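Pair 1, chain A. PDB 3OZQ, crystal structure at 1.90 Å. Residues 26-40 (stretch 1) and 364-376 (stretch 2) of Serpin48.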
# COMPACT_ATOMS: atom_id res chain seq x y z
N VAL A 26 5.81 -4.04 -9.27
CA VAL A 26 4.91 -2.98 -9.74
C VAL A 26 5.61 -2.05 -10.72
O VAL A 26 5.00 -1.62 -11.71
CB VAL A 26 4.30 -2.19 -8.58
CG1 VAL A 26 3.65 -0.90 -9.11
CG2 VAL A 26 3.28 -3.05 -7.86
N LEU A 27 6.87 -1.76 -10.45
CA LEU A 27 7.73 -0.99 -11.34
C LEU A 27 7.61 -1.42 -12.79
O LEU A 27 7.59 -0.58 -13.69
CB LEU A 27 9.18 -1.18 -10.91
CG LEU A 27 9.95 0.02 -10.40
CD1 LEU A 27 11.31 -0.44 -9.90
CD2 LEU A 27 10.07 1.08 -11.49
N LYS A 28 7.54 -2.73 -13.01
CA LYS A 28 7.54 -3.29 -14.36
C LYS A 28 6.41 -2.74 -15.21
O LYS A 28 6.58 -2.53 -16.41
CB LYS A 28 7.43 -4.82 -14.31
CG LYS A 28 8.67 -5.53 -13.78
CD LYS A 28 8.43 -7.04 -13.73
CE LYS A 28 9.67 -7.81 -13.33
NZ LYS A 28 9.37 -9.28 -13.28
N THR A 29 5.27 -2.50 -14.59
CA THR A 29 4.10 -2.04 -15.32
C THR A 29 3.85 -0.54 -15.12
O THR A 29 3.20 0.11 -15.94
CB THR A 29 2.84 -2.87 -14.94
OG1 THR A 29 1.70 -2.39 -15.66
CG2 THR A 29 2.57 -2.78 -13.45
N GLU A 30 4.36 0.02 -14.03
CA GLU A 30 4.23 1.46 -13.81
C GLU A 30 5.45 2.23 -14.33
O GLU A 30 6.59 1.92 -13.97
CB GLU A 30 3.96 1.76 -12.32
CG GLU A 30 2.60 1.24 -11.82
CD GLU A 30 1.43 1.91 -12.54
OE1 GLU A 30 0.44 1.22 -12.87
OE2 GLU A 30 1.53 3.14 -12.80
N LYS A 31 5.21 3.22 -15.17
CA LYS A 31 6.29 3.93 -15.85
C LYS A 31 6.59 5.32 -15.29
O LYS A 31 7.54 5.98 -15.71
CB LYS A 31 5.99 4.04 -17.35
CG LYS A 31 4.51 4.10 -17.70
CD LYS A 31 3.73 5.06 -16.79
CE LYS A 31 2.26 4.65 -16.73
NZ LYS A 31 2.07 3.15 -16.78
N ALA A 32 5.78 5.78 -14.35
CA ALA A 32 5.99 7.07 -13.72
C ALA A 32 5.71 6.94 -12.23
O ALA A 32 6.24 6.04 -11.57
CB ALA A 32 5.10 8.13 -14.36
N ASN A 33 4.88 7.81 -11.67
CA ASN A 33 4.59 7.72 -10.25
C ASN A 33 3.73 6.50 -9.98
O ASN A 33 2.92 6.09 -10.82
CB ASN A 33 3.91 8.98 -9.71
CG ASN A 33 4.63 10.26 -10.11
OD1 ASN A 33 5.82 10.24 -10.41
ND2 ASN A 33 3.91 11.37 -10.09
N PHE A 34 3.92 5.91 -8.80
CA PHE A 34 2.96 4.94 -8.32
C PHE A 34 2.90 4.88 -6.79
O PHE A 34 3.79 5.40 -6.07
CB PHE A 34 3.15 3.54 -8.96
CG PHE A 34 4.36 2.79 -8.47
CD1 PHE A 34 4.33 2.09 -7.28
CD2 PHE A 34 5.53 2.79 -9.20
CE1 PHE A 34 5.46 1.39 -6.82
CE2 PHE A 34 6.65 2.11 -8.76
CZ PHE A 34 6.61 1.41 -7.56
N LEU A 35 1.82 4.25 -6.32
CA LEU A 35 1.57 4.01 -4.90
C LEU A 35 1.03 2.59 -4.78
O LEU A 35 0.19 2.18 -5.58
CB LEU A 35 0.54 5.02 -4.37
CG LEU A 35 0.06 4.86 -2.92
CD1 LEU A 35 1.21 5.14 -1.95
CD2 LEU A 35 -1.10 5.79 -2.61
N VAL A 36 1.54 1.84 -3.81
CA VAL A 36 1.10 0.48 -3.56
C VAL A 36 1.10 0.17 -2.06
O VAL A 36 1.89 0.72 -1.30
CB VAL A 36 1.96 -0.56 -4.33
CG1 VAL A 36 3.46 -0.48 -3.93
CG2 VAL A 36 1.38 -2.00 -4.17
N SER A 37 0.16 -0.69 -1.63
CA SER A 37 0.15 -1.19 -0.26
C SER A 37 0.38 -2.69 -0.25
O SER A 37 -0.57 -3.48 -0.31
CB SER A 37 -1.17 -0.88 0.43
OG SER A 37 -1.11 -1.35 1.77
N PRO A 38 1.65 -3.10 -0.17
CA PRO A 38 1.90 -4.54 -0.02
C PRO A 38 1.22 -5.10 1.24
O PRO A 38 0.65 -6.21 1.21
CB PRO A 38 3.42 -4.62 0.08
CG PRO A 38 3.90 -3.37 -0.69
CD PRO A 38 2.89 -2.32 -0.31
N PHE A 39 1.22 -4.32 2.31
CA PHE A 39 0.57 -4.75 3.55
C PHE A 39 -0.90 -5.11 3.33
O PHE A 39 -1.34 -6.21 3.66
CB PHE A 39 0.65 -3.66 4.62
CG PHE A 39 -0.38 -3.81 5.70
CD1 PHE A 39 -1.55 -3.07 5.66
CD2 PHE A 39 -0.20 -4.72 6.73
CE1 PHE A 39 -2.52 -3.23 6.63
CE2 PHE A 39 -1.15 -4.87 7.71
CZ PHE A 39 -2.31 -4.12 7.66
N SER A 40 -1.67 -4.17 2.77
CA SER A 40 -3.10 -4.39 2.63
C SER A 40 -3.40 -5.58 1.71
O SER A 40 -4.25 -6.44 2.02
CB SER A 40 -3.79 -3.10 2.14
OG SER A 40 -5.17 -3.11 2.45
N GLY A 364 6.56 0.72 13.05
CA GLY A 364 7.60 -0.08 12.43
C GLY A 364 7.14 -0.85 11.20
O GLY A 364 7.94 -1.47 10.49
N MET A 365 5.85 -0.81 10.92
CA MET A 365 5.36 -1.53 9.74
C MET A 365 5.06 -0.62 8.55
O MET A 365 4.31 0.35 8.66
CB MET A 365 4.13 -2.34 10.09
CG MET A 365 3.76 -3.33 9.00
SD MET A 365 2.30 -4.25 9.48
CE MET A 365 1.08 -2.94 9.55
N ILE A 366 5.64 -0.95 7.40
CA ILE A 366 5.35 -0.25 6.15
C ILE A 366 3.92 -0.50 5.67
O ILE A 366 3.51 -1.64 5.45
CB ILE A 366 6.35 -0.64 5.05
CG1 ILE A 366 7.76 -0.23 5.47
CG2 ILE A 366 5.97 0.03 3.71
CD1 ILE A 366 8.84 -0.63 4.50
N LEU A 367 3.15 0.58 5.51
CA LEU A 367 1.77 0.53 5.06
C LEU A 367 1.61 0.83 3.56
O LEU A 367 0.77 0.23 2.88
CB LEU A 367 0.93 1.52 5.86
CG LEU A 367 0.12 0.94 7.01
CD1 LEU A 367 1.04 0.23 8.00
CD2 LEU A 367 -0.73 2.00 7.69
N PHE A 368 2.40 1.78 3.07
CA PHE A 368 2.35 2.21 1.68
C PHE A 368 3.77 2.47 1.22
O PHE A 368 4.62 2.87 2.01
CB PHE A 368 1.59 3.53 1.55
CG PHE A 368 0.10 3.39 1.59
CD1 PHE A 368 -0.61 3.04 0.45
CD2 PHE A 368 -0.60 3.66 2.76
CE1 PHE A 368 -1.99 2.95 0.47
CE2 PHE A 368 -2.00 3.57 2.79
CZ PHE A 368 -2.69 3.21 1.64
N ALA A 369 4.04 2.22 -0.06
CA ALA A 369 5.31 2.58 -0.65
C ALA A 369 5.06 3.07 -2.07
O ALA A 369 4.05 2.74 -2.68
CB ALA A 369 6.25 1.41 -0.64
N GLY A 370 5.98 3.86 -2.60
CA GLY A 370 5.80 4.35 -3.96
C GLY A 370 6.93 5.27 -4.37
O GLY A 370 7.96 5.36 -3.72
N ARG A 371 6.72 5.95 -5.49
CA ARG A 371 7.74 6.80 -6.03
C ARG A 371 7.10 7.94 -6.78
O ARG A 371 5.93 7.86 -7.21
CB ARG A 371 8.65 6.00 -6.95
CG ARG A 371 8.05 5.74 -8.28
CD ARG A 371 8.98 4.93 -9.14
NE ARG A 371 8.39 4.71 -10.44
CZ ARG A 371 9.08 4.34 -11.51
NH1 ARG A 371 10.39 4.16 -11.41
NH2 ARG A 371 8.47 4.16 -12.67
N VAL A 372 7.86 9.03 -6.88
CA VAL A 372 7.50 10.17 -7.69
C VAL A 372 8.67 10.41 -8.64
O VAL A 372 9.80 10.58 -8.18
CB VAL A 372 7.35 11.42 -6.83
CG1 VAL A 372 7.18 12.66 -7.73
CG2 VAL A 372 6.19 11.27 -5.85
N THR A 373 8.41 10.38 -9.94
CA THR A 373 9.43 10.67 -10.94
C THR A 373 9.00 11.87 -11.75
O THR A 373 9.77 12.39 -12.55
CB THR A 373 9.62 9.51 -11.93
OG1 THR A 373 8.47 9.43 -12.78
CG2 THR A 373 9.81 8.18 -11.19
N THR A 374 7.76 12.31 -11.54
CA THR A 374 7.20 13.39 -12.34
C THR A 374 6.16 14.19 -11.55
O THR A 374 5.38 13.62 -10.79
CB THR A 374 6.56 12.84 -13.64
OG1 THR A 374 6.57 13.86 -14.64
CG2 THR A 374 5.12 12.40 -13.39
N LEU A 375 6.16 15.50 -11.75
CA LEU A 375 5.24 16.41 -11.07
C LEU A 375 4.86 17.47 -12.09
O LEU A 375 5.54 17.62 -13.09
CB LEU A 375 5.94 17.10 -9.89
CG LEU A 375 5.68 16.61 -8.46
CD1 LEU A 375 5.09 15.21 -8.43
CD2 LEU A 375 6.96 16.72 -7.61
N ASN A 376 3.78 18.20 -11.82
CA ASN A 376 3.40 19.33 -12.69
C ASN A 376 2.98 20.57 -11.89
O ASN A 376 2.83 21.67 -12.41
CB ASN A 376 2.32 18.92 -13.69
CG ASN A 376 0.98 18.64 -13.04
OD1 ASN A 376 0.00 18.31 -13.71
ND2 ASN A 376 0.93 18.77 -11.71
OXT ASN A 376 2.79 20.48 -10.67
O HOH W 1 3.59 -2.63 2.99

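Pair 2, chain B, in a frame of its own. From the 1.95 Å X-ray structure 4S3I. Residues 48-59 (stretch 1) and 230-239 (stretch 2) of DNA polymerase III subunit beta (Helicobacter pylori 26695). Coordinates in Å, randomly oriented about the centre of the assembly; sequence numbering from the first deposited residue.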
# COMPACT_ATOMS: atom_id res chain seq x y z
N ALA B 48 2.76 15.71 -21.97
CA ALA B 48 3.74 14.63 -21.89
C ALA B 48 3.30 13.54 -22.86
O ALA B 48 2.20 13.00 -22.73
CB ALA B 48 3.80 14.09 -20.48
N SER B 49 4.16 13.23 -23.83
CA SER B 49 3.79 12.27 -24.86
C SER B 49 5.01 11.60 -25.48
O SER B 49 6.14 12.11 -25.38
CB SER B 49 2.99 12.96 -25.97
OG SER B 49 3.81 13.79 -26.78
N ASP B 50 4.79 10.46 -26.11
CA ASP B 50 5.78 9.86 -26.99
C ASP B 50 5.07 9.39 -28.25
O ASP B 50 3.93 9.79 -28.49
CB ASP B 50 6.55 8.71 -26.30
CG ASP B 50 5.63 7.65 -25.71
OD1 ASP B 50 4.66 7.23 -26.38
OD2 ASP B 50 5.88 7.23 -24.56
N SER B 51 5.72 8.54 -29.03
CA SER B 51 5.12 8.01 -30.25
C SER B 51 3.85 7.19 -29.97
O SER B 51 2.95 7.10 -30.81
CB SER B 51 6.13 7.15 -31.01
OG SER B 51 6.55 6.04 -30.21
N ASP B 52 3.76 6.60 -28.78
CA ASP B 52 2.73 5.60 -28.49
C ASP B 52 1.50 6.15 -27.75
O ASP B 52 0.39 5.65 -27.92
CB ASP B 52 3.34 4.46 -27.67
CG ASP B 52 4.51 3.78 -28.37
OD1 ASP B 52 5.17 4.42 -29.21
OD2 ASP B 52 4.77 2.59 -28.06
N ILE B 53 1.71 7.16 -26.92
CA ILE B 53 0.65 7.64 -26.03
C ILE B 53 1.00 9.02 -25.51
O ILE B 53 2.17 9.40 -25.49
CB ILE B 53 0.46 6.66 -24.85
CG1 ILE B 53 -0.81 6.96 -24.07
CG2 ILE B 53 1.67 6.70 -23.91
CD1 ILE B 53 -1.18 5.87 -23.09
N GLY B 54 -0.01 9.79 -25.09
CA GLY B 54 0.24 11.13 -24.61
C GLY B 54 -0.96 11.84 -24.05
O GLY B 54 -2.12 11.49 -24.34
N LEU B 55 -0.69 12.85 -23.24
CA LEU B 55 -1.72 13.65 -22.60
C LEU B 55 -1.34 15.12 -22.74
O LEU B 55 -0.19 15.50 -22.47
CB LEU B 55 -1.82 13.31 -21.11
CG LEU B 55 -2.80 14.19 -20.33
CD1 LEU B 55 -4.23 14.00 -20.86
CD2 LEU B 55 -2.72 13.89 -18.84
N LYS B 56 -2.30 15.94 -23.16
CA LYS B 56 -2.13 17.39 -23.18
C LYS B 56 -3.24 18.01 -22.34
O LYS B 56 -4.43 17.75 -22.58
CB LYS B 56 -2.17 17.90 -24.62
CG LYS B 56 -2.17 19.42 -24.76
CD LYS B 56 -2.22 19.79 -26.25
CE LYS B 56 -2.06 21.29 -26.47
NZ LYS B 56 -1.92 21.61 -27.93
N SER B 57 -2.86 18.81 -21.36
CA SER B 57 -3.83 19.42 -20.45
C SER B 57 -3.58 20.92 -20.38
O SER B 57 -2.53 21.40 -20.82
CB SER B 57 -3.68 18.83 -19.04
OG SER B 57 -3.79 17.42 -19.05
N TYR B 58 -4.53 21.66 -19.82
CA TYR B 58 -4.29 23.07 -19.53
C TYR B 58 -4.83 23.46 -18.16
O TYR B 58 -5.77 22.84 -17.65
CB TYR B 58 -4.86 23.98 -20.62
CG TYR B 58 -6.33 24.31 -20.45
CD1 TYR B 58 -7.31 23.56 -21.09
CD2 TYR B 58 -6.75 25.38 -19.66
CE1 TYR B 58 -8.65 23.86 -20.95
CE2 TYR B 58 -8.09 25.68 -19.50
CZ TYR B 58 -9.04 24.92 -20.15
OH TYR B 58 -10.37 25.20 -20.01
N ILE B 59 -4.24 24.50 -17.58
CA ILE B 59 -4.85 25.22 -16.48
C ILE B 59 -4.87 26.70 -16.84
O ILE B 59 -4.06 27.15 -17.66
CB ILE B 59 -4.10 25.01 -15.15
CG1 ILE B 59 -2.67 25.54 -15.23
CG2 ILE B 59 -4.13 23.54 -14.73
CD1 ILE B 59 -1.89 25.46 -13.89
N ASN B 230 -11.93 16.04 -23.41
CA ASN B 230 -12.94 16.84 -22.73
C ASN B 230 -12.42 18.27 -22.60
O ASN B 230 -11.48 18.63 -23.32
CB ASN B 230 -13.37 16.25 -21.38
CG ASN B 230 -12.23 16.15 -20.38
OD1 ASN B 230 -11.12 16.68 -20.59
ND2 ASN B 230 -12.49 15.47 -19.27
N GLU B 231 -12.98 19.08 -21.70
CA GLU B 231 -12.58 20.48 -21.69
C GLU B 231 -11.14 20.66 -21.22
O GLU B 231 -10.41 21.51 -21.75
CB GLU B 231 -13.56 21.35 -20.88
CG GLU B 231 -13.60 22.82 -21.36
CD GLU B 231 -15.01 23.41 -21.34
OE1 GLU B 231 -15.19 24.51 -20.77
OE2 GLU B 231 -15.94 22.77 -21.89
N MET B 232 -10.71 19.84 -20.26
CA MET B 232 -9.35 19.96 -19.71
C MET B 232 -8.27 19.12 -20.44
O MET B 232 -7.11 19.55 -20.54
CB MET B 232 -9.34 19.62 -18.21
CG MET B 232 -7.95 19.65 -17.58
SD MET B 232 -7.92 19.39 -15.79
CE MET B 232 -6.14 19.38 -15.50
N HIS B 233 -8.64 17.94 -20.93
CA HIS B 233 -7.65 17.00 -21.44
C HIS B 233 -7.81 16.62 -22.91
O HIS B 233 -8.93 16.49 -23.41
CB HIS B 233 -7.69 15.71 -20.62
CG HIS B 233 -7.46 15.91 -19.16
ND1 HIS B 233 -6.29 16.42 -18.65
CD2 HIS B 233 -8.25 15.64 -18.09
CE1 HIS B 233 -6.37 16.46 -17.33
NE2 HIS B 233 -7.55 15.99 -16.97
N THR B 234 -6.67 16.42 -23.58
CA THR B 234 -6.64 15.72 -24.85
C THR B 234 -5.67 14.55 -24.67
O THR B 234 -4.48 14.75 -24.46
CB THR B 234 -6.15 16.61 -26.01
OG1 THR B 234 -6.98 17.78 -26.10
CG2 THR B 234 -6.20 15.83 -27.34
N PHE B 235 -6.21 13.34 -24.74
CA PHE B 235 -5.43 12.12 -24.60
C PHE B 235 -5.38 11.45 -25.94
O PHE B 235 -6.37 11.48 -26.70
CB PHE B 235 -6.13 11.20 -23.60
CG PHE B 235 -5.61 9.79 -23.58
CD1 PHE B 235 -4.65 9.41 -22.67
CD2 PHE B 235 -6.12 8.82 -24.46
CE1 PHE B 235 -4.17 8.10 -22.63
CE2 PHE B 235 -5.65 7.51 -24.44
CZ PHE B 235 -4.67 7.15 -23.52
N PHE B 236 -4.24 10.83 -26.26
CA PHE B 236 -4.18 9.95 -27.42
C PHE B 236 -3.43 8.65 -27.12
O PHE B 236 -2.60 8.59 -26.21
CB PHE B 236 -3.54 10.64 -28.62
CG PHE B 236 -2.04 10.59 -28.63
CD1 PHE B 236 -1.36 9.55 -29.26
CD2 PHE B 236 -1.30 11.60 -28.01
CE1 PHE B 236 0.05 9.50 -29.26
CE2 PHE B 236 0.09 11.57 -28.02
CZ PHE B 236 0.76 10.51 -28.64
N THR B 237 -3.74 7.62 -27.89
CA THR B 237 -2.98 6.39 -27.87
C THR B 237 -2.88 5.82 -29.27
O THR B 237 -3.80 5.95 -30.08
CB THR B 237 -3.60 5.32 -26.94
OG1 THR B 237 -2.82 4.11 -27.01
CG2 THR B 237 -5.04 5.00 -27.35
N LYS B 238 -1.73 5.23 -29.56
CA LYS B 238 -1.61 4.47 -30.78
C LYS B 238 -2.52 3.26 -30.59
O LYS B 238 -2.72 2.80 -29.45
CB LYS B 238 -0.17 4.03 -31.02
CG LYS B 238 0.07 3.44 -32.39
CD LYS B 238 1.43 2.74 -32.49
CE LYS B 238 2.61 3.70 -32.35
NZ LYS B 238 3.92 3.04 -32.69
N LEU B 239 -3.09 2.76 -31.67
CA LEU B 239 -3.93 1.57 -31.61
C LEU B 239 -3.07 0.33 -31.87
O LEU B 239 -1.98 0.43 -32.47
CB LEU B 239 -5.04 1.62 -32.67
CG LEU B 239 -6.03 2.79 -32.65
CD1 LEU B 239 -7.10 2.64 -33.75
CD2 LEU B 239 -6.68 2.92 -31.29
O HOH W 2 -0.40 3.32 -26.25

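The sharpest difference is where the glycine of the paired strands sits and which large side chain lies across the strands. In pair 1 the glycine within the bridged strands is Gly A370, on the second stretch, and it matches Phe B235. In pair 2 it is Gly B54, on the first stretch, and it matches Phe A34.

The shared geometry is a pair of antiparallel strands. The strand axes approach to 4.7 Å in both, and their directions differ by 166° in pair 1 and 174° in pair 2. Fourteen central residues superpose with an RMSD of 0.8 Å. Phe A34 pairs with Arg A371 as Gly B54 pairs with Phe B236, and Val A36 pairs with Ala A369 as Lys B56 pairs with Thr B234. All four are hydrogen-bonded pairs. For example, Arg A371 N donates to Phe A34 O at 3.0 Å, and Phe B236 N donates to Gly B54 O at 2.9 Å.

Arg A371 and Phe B236 match, and both have chi1 in the p well. Each side chain ends nearer the other stretch. Arg A371 uses polar bonds there: its NE donates to Ala A32 O at 2.8 Å. Leu A27 CD2 lies over one face of the guanidinium, 3.1 Å from Arg A371 NH1. The Phe A34 ring is also close, with CE2 3.6 Å from Arg A371 NE. Phe B236 instead lays a ring face over the backbone of Gly B54. A CB on Gly B54 would clash with Phe B236 CE2. Asp B50 O meets the ring edge, 3.3 Å from Phe B236 CZ.

Gly A370 has a different constraint. An ideal CB there would fall 2.1 Å from Phe A34 O, a clash. At the matched position, Phe B235 carries a full ring, and its CZ packs 3.7 Å from Ile B53 CD1. The two match only to 1.6 Å and differ in phi/psi, so the clash does not carry over.

Leu A35 and Leu B55 match, with the same t, p rotamer. Leu A35 CD1 packs 3.7 Å from Phe A368 CD1. Leu B55 CD1 lies 3.9 Å from ND1 of His B233, the match of Phe A368.

Ser A37 and Ser B57 also match but bond differently. Ser A37 OG donates to Leu A367 O at 2.7 Å and caps a helix by accepting from Ser A40 N. Ser B57 OG hydrogen-bonds His B233 ND1 at 2.7 Å.

Asn A33 and Ile B53 match as polar against apolar. Asn A33 OD1 accepts from Thr A373 N at 2.6 Å, and Asn A33 ND2 donates to Thr A374 O at 2.8 Å. Ile B53 makes the apolar contact with Phe B235 instead.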